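Local atomic coordinates of orotidine 5'-phosphate decarboxylase (Pyrococcus horikoshii, PDB entry 2CZD), a protein that probably catalyses the decarboxylation of orotidine 5'-monophosphate to uridine 5'-monophosphate, the last step of de novo UMP biosynthesis. Residues 144-149 with 172-177. Residues are numbered along the deposited sequence; the frame is centred on the assembly and turned at random.
Sequences ERIGYI and KDAVKA
Opposite A174 and A177, the turn of helix holding I146 and G147 runs almost parallel to segment 172-177, the two axes inclined by 17° and 9.0 Å apart at their closest. The backbones draw nearest where CA of G147 lies 5.4 Å from CA of A177; G147 CA also packs against A177 O at 3.7 Å. I146 supplies the side chain that bridges the two helices, and its two branches divide the work. CG1 stands anti to the carbonyl carbon (chi1 -66°), and with chi2 extended at 174° it carries CD1 across to the methyl of A174, I146 CD1 to A174 CB 3.7 Å. I146 CG2, anti to the backbone N, turns instead to A177, 3.7 Å from A177 O and 4.1 Å from A177 CB. The small alanine side chains are consistent with this fit, and the segments pack without hydrogen bonds between them. Replacing I146 with an alanine removes both branches and is likely to leave a gap facing A174 and A177. Helices 144-150 and 170-177 are neighbours on the outside of the TIM barrel, with strand 158-161 between them in sequence. Beneath them, I146 also rests on A161 of that strand, while A174 touches I182 of strand 181-184 and I164 of a substrate-binding loop.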
loop_
_atom_site.group_PDB
_atom_site.type_symbol
_atom_site.label_atom_id
_atom_site.label_comp_id
_atom_site.label_asym_id
_atom_site.label_seq_id
_atom_site.Cartn_x
_atom_site.Cartn_y
_atom_site.Cartn_z
ATOM N N GLU B 144 -19.252 -12.638 -15.018
ATOM C CA GLU B 144 -18.338 -13.707 -15.384
ATOM C C GLU B 144 -17.139 -13.885 -14.463
ATOM O O GLU B 144 -16.783 -15.016 -14.169
ATOM C CB GLU B 144 -17.847 -13.537 -16.830
ATOM C CG GLU B 144 -16.646 -14.425 -17.182
ATOM C CD GLU B 144 -16.224 -14.335 -18.645
ATOM O OE1 GLU B 144 -16.225 -13.215 -19.208
ATOM O OE2 GLU B 144 -15.876 -15.391 -19.223
ATOM N N ARG B 145 -16.529 -12.791 -13.997
ATOM C CA ARG B 145 -15.353 -12.896 -13.134
ATOM C C ARG B 145 -15.622 -13.498 -11.764
ATOM O O ARG B 145 -14.739 -14.132 -11.186
ATOM C CB ARG B 145 -14.675 -11.536 -12.956
ATOM C CG ARG B 145 -14.340 -10.829 -14.256
ATOM C CD ARG B 145 -13.578 -11.735 -15.206
ATOM N NE ARG B 145 -12.328 -12.220 -14.633
ATOM C CZ ARG B 145 -11.584 -13.184 -15.173
ATOM N NH1 ARG B 145 -11.965 -13.772 -16.299
ATOM N NH2 ARG B 145 -10.458 -13.564 -14.592
ATOM N N ILE B 146 -16.821 -13.300 -11.229
ATOM C CA ILE B 146 -17.136 -13.886 -9.932
ATOM C C ILE B 146 -17.116 -15.410 -10.088
ATOM O O ILE B 146 -16.473 -16.122 -9.305
ATOM C CB ILE B 146 -18.525 -13.436 -9.418
ATOM C CG1 ILE B 146 -18.502 -11.928 -9.115
ATOM C CG2 ILE B 146 -18.895 -14.229 -8.167
ATOM C CD1 ILE B 146 -19.878 -11.357 -8.727
ATOM N N GLY B 147 -17.815 -15.904 -11.105
ATOM C CA GLY B 147 -17.836 -17.335 -11.348
ATOM C C GLY B 147 -16.476 -17.887 -11.738
ATOM O O GLY B 147 -16.089 -18.972 -11.298
ATOM N N TYR B 148 -15.739 -17.130 -12.550
ATOM C CA TYR B 148 -14.424 -17.560 -13.011
ATOM C C TYR B 148 -13.536 -17.826 -11.805
ATOM O O TYR B 148 -12.838 -18.838 -11.732
ATOM C CB TYR B 148 -13.774 -16.477 -13.869
ATOM C CG TYR B 148 -12.410 -16.863 -14.387
ATOM C CD1 TYR B 148 -12.264 -17.452 -15.636
ATOM C CD2 TYR B 148 -11.271 -16.657 -13.623
ATOM C CE1 TYR B 148 -11.006 -17.824 -16.116
ATOM C CE2 TYR B 148 -10.002 -17.033 -14.092
ATOM C CZ TYR B 148 -9.886 -17.614 -15.344
ATOM O OH TYR B 148 -8.642 -17.960 -15.832
ATOM N N ILE B 149 -13.561 -16.896 -10.863
ATOM C CA ILE B 149 -12.743 -17.045 -9.671
ATOM C C ILE B 149 -13.271 -18.172 -8.783
ATOM O O ILE B 149 -12.496 -18.996 -8.284
ATOM C CB ILE B 149 -12.663 -15.691 -8.898
ATOM C CG1 ILE B 149 -11.838 -14.708 -9.754
ATOM C CG2 ILE B 149 -12.109 -15.896 -7.483
ATOM C CD1 ILE B 149 -11.814 -13.269 -9.240
ATOM N N LYS B 172 -28.484 -9.786 -6.484
ATOM C CA LYS B 172 -28.834 -11.179 -6.237
ATOM C C LYS B 172 -28.071 -12.102 -7.205
ATOM O O LYS B 172 -27.622 -13.190 -6.819
ATOM C CB LYS B 172 -30.343 -11.404 -6.401
ATOM C CG LYS B 172 -30.753 -12.856 -6.216
ATOM C CD LYS B 172 -32.142 -13.130 -6.796
ATOM C CE LYS B 172 -33.228 -12.531 -5.947
ATOM N NZ LYS B 172 -34.577 -13.087 -6.276
ATOM N N ASP B 173 -27.914 -11.685 -8.455
ATOM C CA ASP B 173 -27.196 -12.499 -9.416
ATOM C C ASP B 173 -25.720 -12.653 -9.031
ATOM O O ASP B 173 -25.142 -13.716 -9.225
ATOM C CB ASP B 173 -27.332 -11.908 -10.814
ATOM C CG ASP B 173 -28.715 -12.154 -11.421
ATOM O OD1 ASP B 173 -28.961 -11.664 -12.536
ATOM O OD2 ASP B 173 -29.546 -12.840 -10.775
ATOM N N ALA B 174 -25.121 -11.602 -8.476
ATOM C CA ALA B 174 -23.713 -11.692 -8.076
ATOM C C ALA B 174 -23.558 -12.732 -6.973
ATOM O O ALA B 174 -22.593 -13.512 -6.972
ATOM C CB ALA B 174 -23.213 -10.336 -7.583
ATOM N N VAL B 175 -24.487 -12.731 -6.024
ATOM C CA VAL B 175 -24.442 -13.685 -4.927
ATOM C C VAL B 175 -24.650 -15.091 -5.491
ATOM O O VAL B 175 -23.928 -16.025 -5.129
ATOM C CB VAL B 175 -25.516 -13.339 -3.860
ATOM C CG1 VAL B 175 -25.756 -14.503 -2.933
ATOM C CG2 VAL B 175 -25.065 -12.105 -3.074
ATOM N N LYS B 176 -25.602 -15.243 -6.407
ATOM C CA LYS B 176 -25.860 -16.566 -6.988
ATOM C C LYS B 176 -24.669 -17.105 -7.781
ATOM O O LYS B 176 -24.471 -18.321 -7.875
ATOM C CB LYS B 176 -27.120 -16.530 -7.875
ATOM C CG LYS B 176 -28.421 -16.449 -7.083
ATOM C CD LYS B 176 -29.605 -16.365 -8.051
ATOM C CE LYS B 176 -30.941 -16.419 -7.310
ATOM N NZ LYS B 176 -32.100 -16.436 -8.256
ATOM N N ALA B 177 -23.851 -16.201 -8.308
ATOM C CA ALA B 177 -22.682 -16.571 -9.098
ATOM C C ALA B 177 -21.473 -16.951 -8.238
ATOM O O ALA B 177 -20.520 -17.551 -8.749
ATOM C CB ALA B 177 -22.305 -15.428 -10.029
#